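Peruvianin-I (Thevetia peruviana, PDB 6ORM) is a germin-like protein of the cupin family from plant latex with proteolytic activity, classed as a cysteine peptidase. Local coordinates at residues A[95-106]-A[118-129]; A[79-90]-A[131-139]. All coordinates share one frame; numbering follows the deposited sequence.

Contact 1: residues A[95-106]-A[118-129]; sequences SLVMATEGEILE and VKRLTPGDLFII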
loop_
_atom_site.group_PDB
_atom_site.type_symbol
_atom_site.label_atom_id
_atom_site.label_comp_id
_atom_site.label_asym_id
_atom_site.label_seq_id
_atom_site.Cartn_x
_atom_site.Cartn_y
_atom_site.Cartn_z
ATOM N N SER A 95 12.173 9.976 7.628
ATOM C CA SER A 95 12.927 11.188 7.331
ATOM C C SER A 95 14.388 10.825 7.132
ATOM O O SER A 95 15.020 10.269 8.036
ATOM C CB SER A 95 12.777 12.224 8.448
ATOM O OG SER A 95 13.483 13.410 8.125
ATOM N N LEU A 96 14.919 11.144 5.955
ATOM C CA LEU A 96 16.329 10.960 5.637
ATOM C C LEU A 96 16.988 12.335 5.661
ATOM O O LEU A 96 16.735 13.170 4.785
ATOM C CB LEU A 96 16.493 10.276 4.280
ATOM C CG LEU A 96 17.906 9.913 3.815
ATOM C CD1 LEU A 96 18.655 9.131 4.886
ATOM C CD2 LEU A 96 17.838 9.115 2.522
ATOM N N VAL A 97 17.821 12.567 6.668
ATOM C CA VAL A 97 18.440 13.867 6.896
ATOM C C VAL A 97 19.797 13.903 6.205
ATOM O O VAL A 97 20.590 12.965 6.335
ATOM C CB VAL A 97 18.593 14.141 8.403
ATOM C CG1 VAL A 97 19.440 15.383 8.638
ATOM C CG2 VAL A 97 17.232 14.287 9.057
ATOM N N MET A 98 20.058 14.972 5.453
ATOM C CA MET A 98 21.393 15.238 4.927
ATOM C C MET A 98 21.895 16.560 5.486
ATOM O O MET A 98 21.297 17.612 5.232
ATOM C CB MET A 98 21.425 15.283 3.399
ATOM C CG MET A 98 22.842 15.544 2.885
ATOM S SD MET A 98 23.095 15.326 1.114
ATOM C CE MET A 98 22.094 16.661 0.461
ATOM N N ALA A 99 23.001 16.507 6.223
ATOM C CA ALA A 99 23.665 17.714 6.692
ATOM C C ALA A 99 24.484 18.322 5.561
ATOM O O ALA A 99 25.178 17.613 4.829
ATOM C CB ALA A 99 24.569 17.399 7.885
ATOM N N THR A 100 24.378 19.642 5.403
ATOM C CA THR A 100 25.106 20.352 4.357
ATOM C C THR A 100 25.965 21.508 4.855
ATOM O O THR A 100 26.883 21.914 4.133
ATOM C CB THR A 100 24.134 20.886 3.292
ATOM O OG1 THR A 100 23.185 21.767 3.905
ATOM C CG2 THR A 100 23.391 19.733 2.623
ATOM N N GLU A 101 25.709 22.046 6.045
ATOM C CA GLU A 101 26.502 23.147 6.574
ATOM C C GLU A 101 26.547 23.032 8.091
ATOM O O GLU A 101 25.540 22.700 8.720
ATOM C CB GLU A 101 25.920 24.501 6.152
ATOM C CG GLU A 101 26.366 25.682 6.998
ATOM C CD GLU A 101 25.485 26.902 6.800
ATOM O OE1 GLU A 101 24.471 27.032 7.528
ATOM O OE2 GLU A 101 25.806 27.727 5.915
ATOM N N GLY A 102 27.716 23.298 8.670
ATOM C CA GLY A 102 27.844 23.238 10.111
ATOM C C GLY A 102 27.880 21.804 10.609
ATOM O O GLY A 102 28.165 20.857 9.870
ATOM N N GLU A 103 27.580 21.648 11.897
ATOM C CA GLU A 103 27.623 20.352 12.558
ATOM C C GLU A 103 26.474 20.236 13.545
ATOM O O GLU A 103 26.177 21.182 14.280
ATOM C CB GLU A 103 28.944 20.119 13.300
ATOM C CG GLU A 103 30.160 20.066 12.411
ATOM C CD GLU A 103 31.408 19.709 13.186
ATOM O OE1 GLU A 103 31.281 19.304 14.361
ATOM O OE2 GLU A 103 32.513 19.839 12.619
ATOM N N ILE A 104 25.832 19.069 13.557
ATOM C CA ILE A 104 24.632 18.854 14.349
ATOM C C ILE A 104 24.735 17.539 15.107
ATOM O O ILE A 104 25.415 16.600 14.679
ATOM C CB ILE A 104 23.358 18.851 13.477
ATOM C CG1 ILE A 104 23.499 17.839 12.337
ATOM C CG2 ILE A 104 23.069 20.234 12.941
ATOM C CD1 ILE A 104 22.295 17.761 11.424
ATOM N N LEU A 105 24.044 17.480 16.244
ATOM C CA LEU A 105 23.707 16.219 16.889
ATOM C C LEU A 105 22.311 15.822 16.432
ATOM O O LEU A 105 21.356 16.581 16.619
ATOM C CB LEU A 105 23.756 16.341 18.411
ATOM C CG LEU A 105 25.113 16.241 19.107
ATOM C CD1 LEU A 105 24.917 16.149 20.616
ATOM C CD2 LEU A 105 25.909 15.050 18.585
ATOM N N GLU A 106 22.197 14.648 15.817
ATOM C CA GLU A 106 20.936 14.138 15.299
ATOM C C GLU A 106 20.642 12.804 15.969
ATOM O O GLU A 106 21.496 11.913 15.974
ATOM C CB GLU A 106 21.002 13.980 13.777
ATOM C CG GLU A 106 19.725 13.474 13.135
ATOM C CD GLU A 106 18.673 14.551 12.991
ATOM O OE1 GLU A 106 19.046 15.739 12.878
ATOM O OE2 GLU A 106 17.473 14.207 12.984
ATOM N N VAL A 118 21.984 8.217 18.379
ATOM C CA VAL A 118 22.399 9.601 18.185
ATOM C C VAL A 118 23.808 9.628 17.606
ATOM O O VAL A 118 24.669 8.832 17.995
ATOM C CB VAL A 118 22.322 10.392 19.511
ATOM C CG1 VAL A 118 23.153 9.712 20.596
ATOM C CG2 VAL A 118 22.756 11.838 19.316
ATOM N N LYS A 119 24.036 10.537 16.662
ATOM C CA LYS A 119 25.339 10.697 16.037
ATOM C C LYS A 119 25.572 12.172 15.746
ATOM O O LYS A 119 24.627 12.938 15.536
ATOM C CB LYS A 119 25.461 9.895 14.734
ATOM C CG LYS A 119 25.499 8.385 14.912
ATOM C CD LYS A 119 26.751 7.928 15.646
ATOM C CE LYS A 119 28.005 8.171 14.827
ATOM N NZ LYS A 119 29.227 7.676 15.527
ATOM N N ARG A 120 26.843 12.560 15.748
ATOM C CA ARG A 120 27.239 13.876 15.272
ATOM C C ARG A 120 27.362 13.837 13.753
ATOM O O ARG A 120 27.990 12.929 13.199
ATOM C CB ARG A 120 28.561 14.299 15.911
ATOM C CG ARG A 120 28.992 15.724 15.594
ATOM C CD ARG A 120 29.942 15.769 14.406
ATOM N NE ARG A 120 31.138 14.957 14.623
ATOM C CZ ARG A 120 32.332 15.449 14.936
ATOM N NH1 ARG A 120 32.500 16.758 15.065
ATOM N NH2 ARG A 120 33.362 14.631 15.116
ATOM N N LEU A 121 26.749 14.813 13.082
ATOM C CA LEU A 121 26.759 14.908 11.629
ATOM C C LEU A 121 27.533 16.141 11.180
ATOM O O LEU A 121 27.423 17.211 11.786
ATOM C CB LEU A 121 25.336 14.972 11.057
ATOM C CG LEU A 121 24.272 13.958 11.489
ATOM C CD1 LEU A 121 23.029 14.097 10.614
ATOM C CD2 LEU A 121 24.800 12.539 11.448
ATOM N N THR A 122 28.336 15.975 10.127
ATOM C CA THR A 122 29.010 17.075 9.446
ATOM C C THR A 122 28.554 17.072 7.985
ATOM O O THR A 122 27.913 16.101 7.562
ATOM C CB THR A 122 30.532 16.934 9.580
ATOM O OG1 THR A 122 30.988 15.826 8.795
ATOM C CG2 THR A 122 30.924 16.722 11.039
ATOM N N PRO A 123 28.832 18.114 7.194
ATOM C CA PRO A 123 28.277 18.177 5.831
ATOM C C PRO A 123 28.580 16.926 5.014
ATOM O O PRO A 123 29.713 16.441 4.982
ATOM C CB PRO A 123 28.958 19.415 5.235
ATOM C CG PRO A 123 29.224 20.282 6.409
ATOM C CD PRO A 123 29.593 19.339 7.516
ATOM N N GLY A 124 27.547 16.399 4.349
ATOM C CA GLY A 124 27.634 15.176 3.582
ATOM C C GLY A 124 27.015 13.975 4.268
ATOM O O GLY A 124 26.614 13.019 3.588
ATOM N N ASP A 125 26.948 14.001 5.598
ATOM C CA ASP A 125 26.421 12.883 6.371
ATOM C C ASP A 125 24.925 12.690 6.126
ATOM O O ASP A 125 24.169 13.642 5.911
ATOM C CB ASP A 125 26.658 13.111 7.873
ATOM C CG ASP A 125 28.009 12.612 8.361
ATOM O OD1 ASP A 125 28.476 11.507 7.960
ATOM O OD2 ASP A 125 28.604 13.357 9.171
ATOM N N LEU A 126 24.496 11.431 6.170
ATOM C CA LEU A 126 23.086 11.088 6.120
ATOM C C LEU A 126 22.711 10.401 7.422
ATOM O O LEU A 126 23.529 9.711 8.035
ATOM C CB LEU A 126 22.748 10.171 4.939
ATOM C CG LEU A 126 23.071 10.665 3.533
ATOM C CD1 LEU A 126 22.899 9.517 2.571
ATOM C CD2 LEU A 126 22.174 11.834 3.154
ATOM N N PHE A 127 21.466 10.605 7.835
ATOM C CA PHE A 127 20.936 9.978 9.037
ATOM C C PHE A 127 19.464 9.693 8.789
ATOM O O PHE A 127 18.734 10.578 8.334
ATOM C CB PHE A 127 21.128 10.884 10.259
ATOM C CG PHE A 127 20.894 10.193 11.575
ATOM C CD1 PHE A 127 19.635 10.189 12.154
ATOM C CD2 PHE A 127 21.932 9.564 12.238
ATOM C CE1 PHE A 127 19.414 9.563 13.369
ATOM C CE2 PHE A 127 21.718 8.935 13.453
ATOM C CZ PHE A 127 20.459 8.934 14.018
ATOM N N ILE A 128 19.033 8.467 9.077
ATOM C CA ILE A 128 17.682 8.014 8.761
ATOM C C ILE A 128 16.861 7.952 10.045
ATOM O O ILE A 128 17.315 7.406 11.059
ATOM C CB ILE A 128 17.695 6.657 8.029
ATOM C CG1 ILE A 128 16.272 6.236 7.654
ATOM C CG2 ILE A 128 18.402 5.578 8.847
ATOM C CD1 ILE A 128 15.657 7.080 6.548
ATOM N N ILE A 129 15.675 8.545 10.009
ATOM C CA ILE A 129 14.715 8.542 11.109
ATOM C C ILE A 129 13.533 7.670 10.697
ATOM O O ILE A 129 12.839 7.999 9.727
ATOM C CB ILE A 129 14.246 9.963 11.459
ATOM C CG1 ILE A 129 15.380 10.775 12.082
ATOM C CG2 ILE A 129 13.042 9.922 12.393
ATOM C CD1 ILE A 129 15.596 12.094 11.403
#
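Glu-106 lies across the ring of Phe-127, with Glu-106 CG 3.4 Å from Phe-127 CD1 and the carboxylate and ring planes 56° apart; its own carbonyl oxygen sits above one face of that ring, toward the rim. The chain is bent at chi2 (78°), which carries OE2 on to CD1 of Ile-129, while OE1 is probably paired with Thr-137 OG1. Two antiparallel pairings face each other here, 95-101 with 126-129 and 104-106 with 118-121, their registers shifted by one residue. Val-97, Phe-127 and Ile-129 of the first pack against Ile-104, Glu-106 and Leu-121 of the second. Ile-129 CD1 meets Val-97 CG2 at 3.6 Å, and Leu-121 CB lies 3.6 Å from Ile-104 CG1. On the opposite face of the first pairing Leu-96 crosses Ile-128, and Leu-126 CD2 reaches Met-98 CB at 3.5 Å. In the type II turn from Thr-122 to Asp-125, Gly-124 N gives a bond of 2.7 Å to Ala-99 O; Asp-125 OD2 takes Thr-122 N on its anti lone pair, and OD1 is hydrogen-bonded to Ser-40 of the second subunit.

At the outer end Arg-120 NH1 donates to Glu-103 OE1 (2.9 Å). The acid oxygen lies near the guanidinium plane, yet the nitrogen meets OE1 from above the carboxylate, the two planes being 76° apart. Replacing Glu-103 by an alanine is likely to leave the Arg-120 guanidinium without its charge partner and Thr-122 CG2 without the chain it lies beside. The chemistry is thus divided: a salt bridge made through one hydrogen bond at the partly exposed end, and a largely apolar cupin interior that also buries Glu-106.

Contact 2: residues A[79-90]-A[131-139]; sequences LLPGGSTQFRTN and PGLMHFTVN
Thr-85 OG1 takes the backbone N of Thr-137 at 2.8 Å, standing in for a carbonyl where the two strands drift out of regular pairing. The hydroxyl donates its hydrogen bond to Gln-86 O, on a lone pair in the carbonyl plane, so the oxygen is fixed by two bonds. With OG1 set between the backbone N and carbonyl carbon (chi1 62°), CG2 is left to rest on Thr-137 CB. Farther along, Arg-88 and His-135 form a hydrogen-bonded antiparallel pair, and Arg-88 O also lies over one face of the imidazole. Phe-87 and Phe-136 run side by side, Phe-87 CE1 to Phe-136 CD2 3.8 Å, with ring planes at 89°; Met-134 SD makes a Met-aromatic contact with Phe-87, 5.1 Å from its ring centroid. At the other end Asn-139 N bonds Gly-83 O, while its ND2 gives a weak bond to Leu-80 O.

A second tier sets these groups. His-135 ND1 donates to Leu-133 O at 3.0 Å, in the ring plane, which fixes the turn of the imidazole. Arg-88 is stretched out so that NE reaches Thr-85 O (2.6 Å). Asn-139 is held further by Gly-143 and Gly-141, and one water joins Gly-82 N to Asn-139 O as another joins Asn-90 N to Leu-133 O.

Outward, strand 87-89 pairs with strand 159-162, whose Val-161 packs on Thr-89 and Met-134. Strand 135-139 continues beside strand 104-109, Phe-136 lying on Tyr-109, while Leu-79 and Thr-137 pack on Phe-147 of strand 145-151 in the cupin barrel.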
loop_
_atom_site.group_PDB
_atom_site.type_symbol
_atom_site.label_atom_id
_atom_site.label_comp_id
_atom_site.label_asym_id
_atom_site.label_seq_id
_atom_site.Cartn_x
_atom_site.Cartn_y
_atom_site.Cartn_z
ATOM N N LEU A 79 19.535 26.010 11.629
ATOM C CA LEU A 79 19.639 26.202 13.068
ATOM C C LEU A 79 20.646 27.306 13.343
ATOM O O LEU A 79 21.801 27.219 12.912
ATOM C CB LEU A 79 20.062 24.909 13.766
ATOM C CG LEU A 79 19.036 23.777 13.850
ATOM C CD1 LEU A 79 19.694 22.502 14.358
ATOM C CD2 LEU A 79 17.870 24.175 14.745
ATOM N N LEU A 80 20.206 28.344 14.052
ATOM C CA LEU A 80 21.123 29.346 14.559
ATOM C C LEU A 80 22.102 28.695 15.534
ATOM O O LEU A 80 21.873 27.575 15.998
ATOM C CB LEU A 80 20.348 30.466 15.249
ATOM C CG LEU A 80 19.412 31.282 14.357
ATOM C CD1 LEU A 80 18.549 32.205 15.199
ATOM C CD2 LEU A 80 20.211 32.074 13.333
ATOM N N PRO A 81 23.215 29.365 15.840
ATOM C CA PRO A 81 24.084 28.880 16.918
ATOM C C PRO A 81 23.283 28.661 18.194
ATOM O O PRO A 81 22.427 29.470 18.560
ATOM C CB PRO A 81 25.112 30.003 17.072
ATOM C CG PRO A 81 25.182 30.621 15.716
ATOM C CD PRO A 81 23.790 30.535 15.151
ATOM N N GLY A 82 23.557 27.545 18.867
ATOM C CA GLY A 82 22.792 27.162 20.034
ATOM C C GLY A 82 21.387 26.680 19.753
ATOM O O GLY A 82 20.666 26.338 20.699
ATOM N N GLY A 83 20.968 26.641 18.486
ATOM C CA GLY A 83 19.606 26.281 18.176
ATOM C C GLY A 83 19.372 24.783 18.214
ATOM O O GLY A 83 20.286 23.969 18.075
ATOM N N SER A 84 18.109 24.421 18.412
ATOM C CA SER A 84 17.713 23.024 18.432
ATOM C C SER A 84 16.263 22.928 17.987
ATOM O O SER A 84 15.517 23.909 18.011
ATOM C CB SER A 84 17.907 22.393 19.817
ATOM O OG SER A 84 16.720 22.464 20.582
ATOM N N THR A 85 15.872 21.722 17.589
ATOM C CA THR A 85 14.533 21.468 17.082
ATOM C C THR A 85 13.530 21.160 18.181
ATOM O O THR A 85 12.329 21.118 17.898
ATOM C CB THR A 85 14.552 20.285 16.111
ATOM O OG1 THR A 85 14.987 19.113 16.812
ATOM C CG2 THR A 85 15.500 20.556 14.953
ATOM N N GLN A 86 14.001 20.927 19.411
ATOM C CA GLN A 86 13.207 20.320 20.474
ATOM C C GLN A 86 12.882 18.897 20.027
ATOM O O GLN A 86 13.395 18.432 19.003
ATOM C CB GLN A 86 11.935 21.118 20.787
ATOM C CG GLN A 86 12.114 22.640 20.784
ATOM C CD GLN A 86 13.111 23.140 21.812
ATOM O OE1 GLN A 86 12.769 23.362 22.971
ATOM N NE2 GLN A 86 14.355 23.337 21.385
ATOM N N PHE A 87 12.095 18.168 20.808
ATOM C CA PHE A 87 11.718 16.813 20.429
ATOM C C PHE A 87 10.531 16.856 19.472
ATOM O O PHE A 87 9.493 17.446 19.783
ATOM C CB PHE A 87 11.398 15.988 21.673
ATOM C CG PHE A 87 12.556 15.873 22.623
ATOM C CD1 PHE A 87 13.682 15.144 22.274
ATOM C CD2 PHE A 87 12.527 16.502 23.854
ATOM C CE1 PHE A 87 14.754 15.035 23.142
ATOM C CE2 PHE A 87 13.592 16.394 24.730
ATOM C CZ PHE A 87 14.711 15.662 24.371
ATOM N N ARG A 88 10.685 16.219 18.310
ATOM C CA ARG A 88 9.685 16.305 17.257
ATOM C C ARG A 88 9.435 14.929 16.655
ATOM O O ARG A 88 10.248 14.010 16.786
ATOM C CB ARG A 88 10.115 17.294 16.160
ATOM C CG ARG A 88 10.047 18.753 16.598
ATOM C CD ARG A 88 10.352 19.717 15.461
ATOM N NE ARG A 88 10.625 21.060 15.966
ATOM C CZ ARG A 88 9.894 22.131 15.680
ATOM N NH1 ARG A 88 8.845 22.024 14.873
ATOM N NH2 ARG A 88 10.211 23.312 16.195
ATOM N N THR A 89 8.286 14.804 15.991
ATOM C CA THR A 89 7.951 13.628 15.206
ATOM C C THR A 89 7.506 14.045 13.811
ATOM O O THR A 89 7.016 15.157 13.601
ATOM C CB THR A 89 6.826 12.794 15.849
ATOM O OG1 THR A 89 5.612 13.558 15.871
ATOM C CG2 THR A 89 7.199 12.369 17.266
ATOM N N ASN A 90 7.697 13.133 12.860
ATOM C CA ASN A 90 7.051 13.200 11.554
ATOM C C ASN A 90 6.062 12.046 11.486
ATOM O O ASN A 90 6.448 10.915 11.155
ATOM C CB ASN A 90 8.076 13.112 10.420
ATOM C CG ASN A 90 9.061 14.265 10.440
ATOM O OD1 ASN A 90 10.248 14.075 10.706
ATOM N ND2 ASN A 90 8.572 15.469 10.161
ATOM N N PRO A 131 9.730 6.110 10.577
ATOM C CA PRO A 131 8.507 6.927 10.585
ATOM C C PRO A 131 7.908 7.064 11.978
ATOM O O PRO A 131 7.771 6.084 12.716
ATOM C CB PRO A 131 7.566 6.166 9.642
ATOM C CG PRO A 131 8.089 4.765 9.629
ATOM C CD PRO A 131 9.579 4.900 9.751
ATOM N N GLY A 132 7.547 8.298 12.330
ATOM C CA GLY A 132 6.802 8.572 13.538
ATOM C C GLY A 132 7.617 8.629 14.809
ATOM O O GLY A 132 7.065 8.977 15.861
ATOM N N LEU A 133 8.906 8.303 14.755
ATOM C CA LEU A 133 9.701 8.187 15.967
ATOM C C LEU A 133 10.202 9.553 16.417
ATOM O O LEU A 133 10.584 10.397 15.600
ATOM C CB LEU A 133 10.881 7.238 15.749
ATOM C CG LEU A 133 10.527 5.779 15.455
ATOM C CD1 LEU A 133 11.748 4.883 15.633
ATOM C CD2 LEU A 133 9.373 5.308 16.337
ATOM N N MET A 134 10.193 9.756 17.731
ATOM C CA MET A 134 10.652 11.003 18.329
ATOM C C MET A 134 12.117 11.240 17.989
ATOM O O MET A 134 12.942 10.330 18.091
ATOM C CB MET A 134 10.453 10.938 19.845
ATOM C CG MET A 134 10.843 12.179 20.629
ATOM S SD MET A 134 10.292 12.035 22.342
ATOM C CE MET A 134 11.069 10.488 22.804
ATOM N N HIS A 135 12.438 12.465 17.576
ATOM C CA HIS A 135 13.791 12.790 17.152
ATOM C C HIS A 135 14.096 14.244 17.485
ATOM O O HIS A 135 13.229 15.000 17.930
ATOM C CB HIS A 135 13.991 12.522 15.653
ATOM C CG HIS A 135 13.091 13.324 14.767
ATOM N ND1 HIS A 135 11.843 12.885 14.379
ATOM C CD2 HIS A 135 13.259 14.536 14.187
ATOM C CE1 HIS A 135 11.281 13.792 13.599
ATOM N NE2 HIS A 135 12.121 14.802 13.465
ATOM N N PHE A 136 15.351 14.629 17.254
ATOM C CA PHE A 136 15.804 15.981 17.545
ATOM C C PHE A 136 17.054 16.278 16.734
ATOM O O PHE A 136 17.750 15.371 16.270
ATOM C CB PHE A 136 16.096 16.174 19.037
ATOM C CG PHE A 136 17.219 15.308 19.550
ATOM C CD1 PHE A 136 18.541 15.715 19.440
ATOM C CD2 PHE A 136 16.949 14.090 20.148
ATOM C CE1 PHE A 136 19.568 14.918 19.904
ATOM C CE2 PHE A 136 17.974 13.292 20.619
ATOM C CZ PHE A 136 19.282 13.706 20.498
ATOM N N THR A 137 17.336 17.571 16.592
ATOM C CA THR A 137 18.603 18.057 16.073
ATOM C C THR A 137 19.080 19.203 16.950
ATOM O O THR A 137 18.291 20.072 17.329
ATOM C CB THR A 137 18.478 18.539 14.619
ATOM O OG1 THR A 137 17.775 17.564 13.839
ATOM C CG2 THR A 137 19.848 18.763 14.018
ATOM N N VAL A 138 20.369 19.192 17.291
ATOM C CA VAL A 138 20.995 20.273 18.043
ATOM C C VAL A 138 22.207 20.759 17.262
ATOM O O VAL A 138 23.003 19.953 16.769
ATOM C CB VAL A 138 21.401 19.831 19.466
ATOM C CG1 VAL A 138 22.050 20.989 20.225
ATOM C CG2 VAL A 138 20.192 19.301 20.228
ATOM N N ASN A 139 22.345 22.078 17.155
ATOM C CA ASN A 139 23.506 22.698 16.528
ATOM C C ASN A 139 24.686 22.658 17.496
ATOM O O ASN A 139 24.642 23.287 18.557
ATOM C CB ASN A 139 23.172 24.135 16.131
ATOM C CG ASN A 139 24.260 24.789 15.301
ATOM O OD1 ASN A 139 25.357 24.251 15.147
ATOM N ND2 ASN A 139 23.959 25.965 14.762
HETATM O O HOH W 1 25.481 26.130 18.166
HETATM O O HOH W 2 9.504 11.250 13.152
#

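In the fold
In sequence, both segments of contact 1 fall between those of contact 2, and the centres of the two contacts lie 11 Å apart. They meet where strand 104-109 runs beside strand 135-139: Leu-105 N is 2.7 Å from Val-138 O, a probable backbone hydrogen bond, and Glu-106 OE1 is 2.4 Å from Thr-137 OG1, a probable and unusually short one. Both pack against strand 145-151, and both touch the second subunit of the six-chain assembly; contact 1 does so more extensively, Leu-126 and Phe-127 pairing with a strand of that subunit. An N-acetylglucosamine of the attached glycan lies about 6 Å from the Glu-101 side chain, and one about 4 Å from that of Leu-80.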